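Local coordinates for sulfite dehydrogenase (Paracoccus pantotrophus, PDB 2XTS), which probably oxidises sulfane sulfur bound to a carrier protein in the Sox pathway, using a molybdenum cofactor and passing electrons to heme c, at residues T66-A71 with A202-H207; H144-V149 with F196-E201. All coordinates share one frame; numbering follows the deposited sequence.

Contact 1: residues T66-A71 with A202-H207; sequences TPQGCA and ALRKEH. With MTE (phosphonic acidmono-(2-amino-5,6-dimercapto-4-oxo-3,7,8a,9,10,10a-hexahydro-4H-8-oxa-1,3,9,10-tetraaza-anthracen-7-ylmethyl)ester), chain E.
The H207 imidazole has two backbone carbonyls at its edge, and E206 CG lies over one of its faces, toward the rim. A71 O accepts from H207 NE2 at 3.1 Å and lies almost exactly in the ring plane. Seen from the carbonyl, the donor stands well above the peptide plane, and the N-H...O angle is 151°. Q68 O meets the same edge, 3.2 Å from H207 CE1. A71 CB also touches H207, 3.7 Å from CE1. The R204 guanidinium is the second flat group. Q68 CG sits 3.3 Å above one of its faces, again toward the rim. Chi1 of Q68 (46°) puts CG in the crowded position between backbone N and carbonyl carbon. Both chains bend at chi2, and they cross at about a right angle. The two polar ends share E201, which takes a salt bridge from R204 NH2 and a hydrogen bond from Q68 NE2. The contact joins the loop after strand 52-53 to the loop before strand 212-214, near the second subunit. H207 CD2 lies 3.1 Å from O3P of the pterin cofactor MTE. An alanine in place of H207 would probably loosen the 66-71 loop here, since the bond to A71 O and the ring beside the phosphate would be lost. The bond to A71 O fits a proton on H207 NE2, while CE1 faces Q68 O and CD2 the phosphate.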
loop_
_atom_site.group_PDB
_atom_site.type_symbol
_atom_site.label_atom_id
_atom_site.label_comp_id
_atom_site.label_asym_id
_atom_site.label_seq_id
_atom_site.Cartn_x
_atom_site.Cartn_y
_atom_site.Cartn_z
ATOM N N THR A 66 3.589 -0.543 -4.493
ATOM C CA THR A 66 2.620 -0.866 -5.530
ATOM C C THR A 66 1.269 -1.164 -4.887
ATOM O O THR A 66 1.201 -2.013 -4.004
ATOM C CB THR A 66 3.034 -2.137 -6.321
ATOM O OG1 THR A 66 4.422 -2.074 -6.700
ATOM C CG2 THR A 66 2.143 -2.281 -7.579
ATOM N N PRO A 67 0.181 -0.506 -5.350
ATOM C CA PRO A 67 -1.142 -0.902 -4.819
ATOM C C PRO A 67 -1.429 -2.339 -5.184
ATOM O O PRO A 67 -1.341 -2.707 -6.334
ATOM C CB PRO A 67 -2.106 0.068 -5.514
ATOM C CG PRO A 67 -1.255 1.155 -6.028
ATOM C CD PRO A 67 0.049 0.549 -6.378
ATOM N N GLN A 68 -1.765 -3.158 -4.211
ATOM C CA GLN A 68 -1.855 -4.566 -4.447
ATOM C C GLN A 68 -2.963 -4.931 -5.417
ATOM O O GLN A 68 -2.845 -5.938 -6.115
ATOM C CB GLN A 68 -1.927 -5.366 -3.138
ATOM C CG GLN A 68 -2.879 -4.849 -2.100
ATOM C CD GLN A 68 -2.284 -3.859 -1.107
ATOM O OE1 GLN A 68 -1.415 -3.055 -1.450
ATOM N NE2 GLN A 68 -2.739 -3.935 0.130
ATOM N N GLY A 69 -4.008 -4.123 -5.504
ATOM C CA GLY A 69 -5.052 -4.398 -6.457
ATOM C C GLY A 69 -4.647 -4.273 -7.916
ATOM O O GLY A 69 -5.317 -4.837 -8.779
ATOM N N CYS A 70 -3.595 -3.512 -8.208
ATOM C CA CYS A 70 -3.097 -3.466 -9.584
ATOM C C CYS A 70 -1.688 -3.996 -9.760
ATOM O O CYS A 70 -1.080 -3.818 -10.802
ATOM C CB CYS A 70 -3.185 -2.072 -10.176
ATOM S SG CYS A 70 -2.250 -0.780 -9.373
ATOM N N ALA A 71 -1.191 -4.696 -8.755
ATOM C CA ALA A 71 0.105 -5.349 -8.808
ATOM C C ALA A 71 0.005 -6.593 -9.688
ATOM O O ALA A 71 -0.931 -7.398 -9.551
ATOM C CB ALA A 71 0.567 -5.705 -7.416
ATOM N N ALA A 202 -3.659 -9.239 4.410
ATOM C CA ALA A 202 -3.342 -10.541 3.849
ATOM C C ALA A 202 -2.976 -10.427 2.386
ATOM O O ALA A 202 -3.478 -9.550 1.674
ATOM C CB ALA A 202 -4.491 -11.516 4.028
ATOM N N LEU A 203 -2.111 -11.318 1.924
ATOM C CA LEU A 203 -1.861 -11.443 0.504
ATOM C C LEU A 203 -3.181 -11.541 -0.254
ATOM O O LEU A 203 -4.135 -12.157 0.209
ATOM C CB LEU A 203 -1.114 -12.739 0.243
ATOM C CG LEU A 203 0.249 -12.972 0.879
ATOM C CD1 LEU A 203 0.787 -14.326 0.583
ATOM C CD2 LEU A 203 1.192 -11.945 0.330
ATOM N N ARG A 204 -3.220 -10.949 -1.441
ATOM C CA ARG A 204 -4.359 -11.147 -2.335
ATOM C C ARG A 204 -4.362 -12.592 -2.847
ATOM O O ARG A 204 -3.338 -13.288 -2.862
ATOM C CB ARG A 204 -4.305 -10.114 -3.471
ATOM C CG ARG A 204 -4.339 -8.678 -3.003
ATOM C CD ARG A 204 -5.569 -8.381 -2.162
ATOM N NE ARG A 204 -5.699 -7.019 -1.646
ATOM C CZ ARG A 204 -6.247 -6.012 -2.328
ATOM N NH1 ARG A 204 -6.579 -6.153 -3.605
ATOM N NH2 ARG A 204 -6.404 -4.833 -1.746
ATOM N N LYS A 205 -5.547 -13.057 -3.239
ATOM C CA LYS A 205 -5.696 -14.406 -3.757
ATOM C C LYS A 205 -4.650 -14.708 -4.822
ATOM O O LYS A 205 -3.944 -15.725 -4.771
ATOM C CB LYS A 205 -7.081 -14.588 -4.350
ATOM C CG LYS A 205 -7.344 -15.956 -4.954
ATOM C CD LYS A 205 -8.767 -16.053 -5.479
ATOM C CE LYS A 205 -9.033 -17.294 -6.272
ATOM N NZ LYS A 205 -10.448 -17.261 -6.738
ATOM N N GLU A 206 -4.539 -13.785 -5.772
ATOM C CA GLU A 206 -3.692 -13.935 -6.928
ATOM C C GLU A 206 -2.213 -13.800 -6.634
ATOM O O GLU A 206 -1.387 -14.138 -7.480
ATOM C CB GLU A 206 -4.124 -12.930 -8.014
ATOM C CG GLU A 206 -3.976 -11.448 -7.690
ATOM C CD GLU A 206 -5.155 -10.817 -6.974
ATOM O OE1 GLU A 206 -5.950 -11.499 -6.287
ATOM O OE2 GLU A 206 -5.271 -9.581 -7.110
ATOM N N HIS A 207 -1.894 -13.318 -5.435
ATOM C CA HIS A 207 -0.514 -13.166 -4.964
ATOM C C HIS A 207 -0.118 -14.229 -3.942
ATOM O O HIS A 207 0.910 -14.126 -3.297
ATOM C CB HIS A 207 -0.279 -11.764 -4.402
ATOM C CG HIS A 207 -0.548 -10.664 -5.382
ATOM N ND1 HIS A 207 -1.124 -9.462 -5.016
ATOM C CD2 HIS A 207 -0.289 -10.583 -6.708
ATOM C CE1 HIS A 207 -1.235 -8.700 -6.098
ATOM N NE2 HIS A 207 -0.716 -9.350 -7.128
HETATM N N1 MTE E . 3.897 -19.777 -7.443
HETATM C C2 MTE E . 3.074 -20.754 -7.805
HETATM N N2 MTE E . 2.673 -21.644 -6.872
HETATM N N3 MTE E . 2.610 -20.870 -9.064
HETATM C C4 MTE E . 2.964 -20.006 -10.058
HETATM O O4 MTE E . 2.480 -20.175 -11.197
HETATM N N5 MTE E . 4.394 -18.035 -10.665
HETATM C C6 MTE E . 5.673 -17.485 -10.278
HETATM C C7 MTE E . 5.732 -16.948 -8.857
HETATM N N8 MTE E . 5.216 -17.927 -7.935
HETATM C C9 MTE E . 3.884 -18.932 -9.744
HETATM C C10 MTE E . 4.354 -18.866 -8.355
HETATM C "C1'" MTE E . 6.170 -16.409 -11.227
HETATM S "S1'" MTE E . 6.799 -16.887 -12.788
HETATM C "C2'" MTE E . 6.215 -15.105 -10.866
HETATM S "S2'" MTE E . 6.944 -13.905 -11.858
HETATM C "C3'" MTE E . 5.643 -14.688 -9.528
HETATM O "O3'" MTE E . 4.986 -15.744 -8.807
HETATM C "C4'" MTE E . 4.598 -13.606 -9.724
HETATM O "O4'" MTE E . 4.123 -13.158 -8.448
HETATM P P MTE E . 2.740 -12.347 -8.462
HETATM O O1P MTE E . 3.128 -11.127 -9.350
HETATM O O2P MTE E . 1.669 -13.146 -9.130
HETATM O O3P MTE E . 2.509 -11.950 -7.044
#

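Contact 2: residues H144-V149 with F196-E201; sequences HNMEYV and FFANGE. With MTE (phosphonic acidmono-(2-amino-5,6-dimercapto-4-oxo-3,7,8a,9,10,10a-hexahydro-4H-8-oxa-1,3,9,10-tetraaza-anthracen-7-ylmethyl)ester), chain E.
N199 and M146 cross at about a right angle where the strand pairing gives way to a turn. N199 CG is anti to its own carbonyl carbon (chi1 -74°), which brings OD1 back to the neighbouring strand. There N199 OD1 accepts from E147 N at 2.9 Å, so a side-chain amide does the work of a main-chain carbonyl; its ND2 bonds Q68 OE1. The M146 chain runs extended beyond CG. M146 SD lies 3.6 Å from A198 CB, and the methyl CE sits over the centre of the H144 ring. The Y148 ring, its CG anti to its own carbonyl carbon, meets the same alanine methyl, with Y148 CE1 3.7 Å from A198 CB. V149 and F197 point to the opposite face of the sheet and meet CB to CB at 4.1 Å. They form a hydrogen-bonded pair of the antiparallel strands. F196 and F197 both give their N-H to V149 O, a classic beta bulge. A type I' turn from A198 to E201 reverses the chain, and A198 N donates to E201 O at 2.8 Å across it. With positive phi, a side chain at G200 would collide with the carbonyl O of N199. One water takes the G200 N-H and donates to E147 O and OE1. The E147 carboxylate also binds T64 and I65 of the second subunit, so this edge belongs to the dimer interface. At the far end, H144 NE2 donates to MTE O3P at 3.0 Å, nearly straight at 177°. The phosphate oxygen lies in the ring plane. The phosphate would probably hold the proton on NE2, but R212 and K225 also bond MTE, so a full charge on the ring is uncertain.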
loop_
_atom_site.group_PDB
_atom_site.type_symbol
_atom_site.label_atom_id
_atom_site.label_comp_id
_atom_site.label_asym_id
_atom_site.label_seq_id
_atom_site.Cartn_x
_atom_site.Cartn_y
_atom_site.Cartn_z
ATOM N N HIS A 144 6.322 -5.746 -8.974
ATOM C CA HIS A 144 5.610 -5.068 -7.903
ATOM C C HIS A 144 6.525 -4.963 -6.689
ATOM O O HIS A 144 7.565 -5.612 -6.633
ATOM C CB HIS A 144 4.218 -5.685 -7.588
ATOM C CG HIS A 144 4.189 -7.112 -7.156
ATOM N ND1 HIS A 144 4.854 -7.582 -6.044
ATOM C CD2 HIS A 144 3.438 -8.137 -7.617
ATOM C CE1 HIS A 144 4.546 -8.856 -5.875
ATOM N NE2 HIS A 144 3.691 -9.218 -6.815
ATOM N N ASN A 145 6.146 -4.117 -5.738
ATOM C CA ASN A 145 6.977 -3.797 -4.591
ATOM C C ASN A 145 6.085 -3.577 -3.402
ATOM O O ASN A 145 5.298 -2.670 -3.383
ATOM C CB ASN A 145 7.801 -2.547 -4.908
ATOM C CG ASN A 145 8.846 -2.195 -3.856
ATOM O OD1 ASN A 145 8.656 -1.245 -3.062
ATOM N ND2 ASN A 145 9.946 -2.864 -3.877
ATOM N N MET A 146 6.221 -4.443 -2.425
ATOM C CA MET A 146 5.342 -4.443 -1.269
ATOM C C MET A 146 6.143 -4.588 0.024
ATOM O O MET A 146 7.266 -5.103 0.059
ATOM C CB MET A 146 4.312 -5.581 -1.351
ATOM C CG MET A 146 3.583 -5.592 -2.667
ATOM S SD MET A 146 2.179 -6.720 -2.623
ATOM C CE MET A 146 1.636 -6.595 -4.326
ATOM N N GLU A 147 5.527 -4.116 1.105
ATOM C CA GLU A 147 6.001 -4.348 2.471
ATOM C C GLU A 147 5.447 -5.679 2.959
ATOM O O GLU A 147 4.237 -5.800 3.123
ATOM C CB GLU A 147 5.504 -3.229 3.381
ATOM C CG GLU A 147 5.879 -3.389 4.857
ATOM C CD GLU A 147 5.143 -2.412 5.758
ATOM O OE1 GLU A 147 3.915 -2.523 5.902
ATOM O OE2 GLU A 147 5.801 -1.551 6.370
ATOM N N TYR A 148 6.322 -6.639 3.233
ATOM C CA TYR A 148 5.905 -7.991 3.634
ATOM C C TYR A 148 6.131 -8.204 5.095
ATOM O O TYR A 148 7.147 -7.754 5.642
ATOM C CB TYR A 148 6.696 -9.038 2.842
ATOM C CG TYR A 148 6.349 -9.049 1.385
ATOM C CD1 TYR A 148 5.203 -9.686 0.942
ATOM C CD2 TYR A 148 7.182 -8.454 0.438
ATOM C CE1 TYR A 148 4.868 -9.689 -0.400
ATOM C CE2 TYR A 148 6.855 -8.458 -0.899
ATOM C CZ TYR A 148 5.705 -9.096 -1.321
ATOM O OH TYR A 148 5.372 -9.096 -2.670
ATOM N N VAL A 149 5.204 -8.923 5.720
ATOM C CA VAL A 149 5.430 -9.435 7.063
ATOM C C VAL A 149 5.160 -10.935 7.045
ATOM O O VAL A 149 4.196 -11.426 6.448
ATOM C CB VAL A 149 4.540 -8.726 8.113
ATOM C CG1 VAL A 149 4.720 -9.320 9.527
ATOM C CG2 VAL A 149 4.841 -7.247 8.106
ATOM N N PHE A 196 2.872 -13.635 4.965
ATOM C CA PHE A 196 1.407 -13.695 5.052
ATOM C C PHE A 196 0.749 -12.361 4.818
ATOM O O PHE A 196 -0.432 -12.320 4.430
ATOM C CB PHE A 196 0.900 -14.151 6.426
ATOM C CG PHE A 196 1.757 -15.146 7.104
ATOM C CD1 PHE A 196 2.041 -16.367 6.481
ATOM C CD2 PHE A 196 2.276 -14.900 8.368
ATOM C CE1 PHE A 196 2.852 -17.301 7.103
ATOM C CE2 PHE A 196 3.081 -15.838 8.996
ATOM C CZ PHE A 196 3.367 -17.038 8.361
ATOM N N PHE A 197 1.477 -11.282 5.046
ATOM C CA PHE A 197 0.916 -9.935 4.866
ATOM C C PHE A 197 1.725 -9.193 3.821
ATOM O O PHE A 197 2.936 -9.345 3.757
ATOM C CB PHE A 197 1.002 -9.147 6.175
ATOM C CG PHE A 197 0.236 -9.733 7.294
ATOM C CD1 PHE A 197 -1.102 -9.428 7.513
ATOM C CD2 PHE A 197 0.867 -10.587 8.162
ATOM C CE1 PHE A 197 -1.779 -9.996 8.595
ATOM C CE2 PHE A 197 0.182 -11.151 9.224
ATOM C CZ PHE A 197 -1.128 -10.840 9.442
ATOM N N ALA A 198 1.035 -8.412 3.000
ATOM C CA ALA A 198 1.665 -7.582 1.970
ATOM C C ALA A 198 0.931 -6.257 1.963
ATOM O O ALA A 198 -0.288 -6.202 1.795
ATOM C CB ALA A 198 1.601 -8.250 0.622
ATOM N N ASN A 199 1.666 -5.176 2.178
ATOM C CA ASN A 199 1.141 -3.815 2.265
ATOM C C ASN A 199 -0.001 -3.765 3.293
ATOM O O ASN A 199 -1.094 -3.259 3.017
ATOM C CB ASN A 199 0.707 -3.320 0.890
ATOM C CG ASN A 199 1.868 -2.987 -0.005
ATOM O OD1 ASN A 199 3.013 -2.852 0.435
ATOM N ND2 ASN A 199 1.582 -2.850 -1.288
ATOM N N GLY A 200 0.271 -4.346 4.465
ATOM C CA GLY A 200 -0.585 -4.227 5.607
ATOM C C GLY A 200 -1.574 -5.334 5.865
ATOM O O GLY A 200 -1.938 -5.578 6.994
ATOM N N GLU A 201 -2.080 -5.960 4.822
ATOM C CA GLU A 201 -3.183 -6.906 4.911
ATOM C C GLU A 201 -2.766 -8.269 4.357
ATOM O O GLU A 201 -1.650 -8.448 3.879
ATOM C CB GLU A 201 -4.394 -6.339 4.161
ATOM C CG GLU A 201 -4.155 -6.113 2.675
ATOM C CD GLU A 201 -5.316 -5.488 1.922
ATOM O OE1 GLU A 201 -6.376 -5.181 2.541
ATOM O OE2 GLU A 201 -5.130 -5.312 0.711
HETATM N N1 MTE E . 3.897 -19.777 -7.443
HETATM C C2 MTE E . 3.074 -20.754 -7.805
HETATM N N2 MTE E . 2.673 -21.644 -6.872
HETATM N N3 MTE E . 2.610 -20.870 -9.064
HETATM C C4 MTE E . 2.964 -20.006 -10.058
HETATM O O4 MTE E . 2.480 -20.175 -11.197
HETATM N N5 MTE E . 4.394 -18.035 -10.665
HETATM C C6 MTE E . 5.673 -17.485 -10.278
HETATM C C7 MTE E . 5.732 -16.948 -8.857
HETATM N N8 MTE E . 5.216 -17.927 -7.935
HETATM C C9 MTE E . 3.884 -18.932 -9.744
HETATM C C10 MTE E . 4.354 -18.866 -8.355
HETATM C "C1'" MTE E . 6.170 -16.409 -11.227
HETATM S "S1'" MTE E . 6.799 -16.887 -12.788
HETATM C "C2'" MTE E . 6.215 -15.105 -10.866
HETATM S "S2'" MTE E . 6.944 -13.905 -11.858
HETATM C "C3'" MTE E . 5.643 -14.688 -9.528
HETATM O "O3'" MTE E . 4.986 -15.744 -8.807
HETATM C "C4'" MTE E . 4.598 -13.606 -9.724
HETATM O "O4'" MTE E . 4.123 -13.158 -8.448
HETATM P P MTE E . 2.740 -12.347 -8.462
HETATM O O1P MTE E . 3.128 -11.127 -9.350
HETATM O O2P MTE E . 1.669 -13.146 -9.130
HETATM O O3P MTE E . 2.509 -11.950 -7.044
HETATM O O HOH W 1 2.794 -5.102 5.472
#

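How the contacts relate
The two contacts are neighbours, with centres about 8 Å apart. Along the chain the order is 66-71, 144-149, 196-201 and 202-207, so contact 2 falls within the span bridged by contact 1. Segment 202-207 follows 196-201 directly, after the turn between strands 193-198 and 201-202. Loop 66-71 also packs on strand 143-152: T66 OG1 meets N145 N at 2.8 Å, and A71 CB lies 3.4 Å from M146 CE. The H144 and H207 rings meet edge-to-face beside the MTE phosphate. H144, E206 and H207 line the cofactor pocket, while loop 66-71 backs them. Both contacts also touch the second subunit, so pocket wall and dimer interface lie close together.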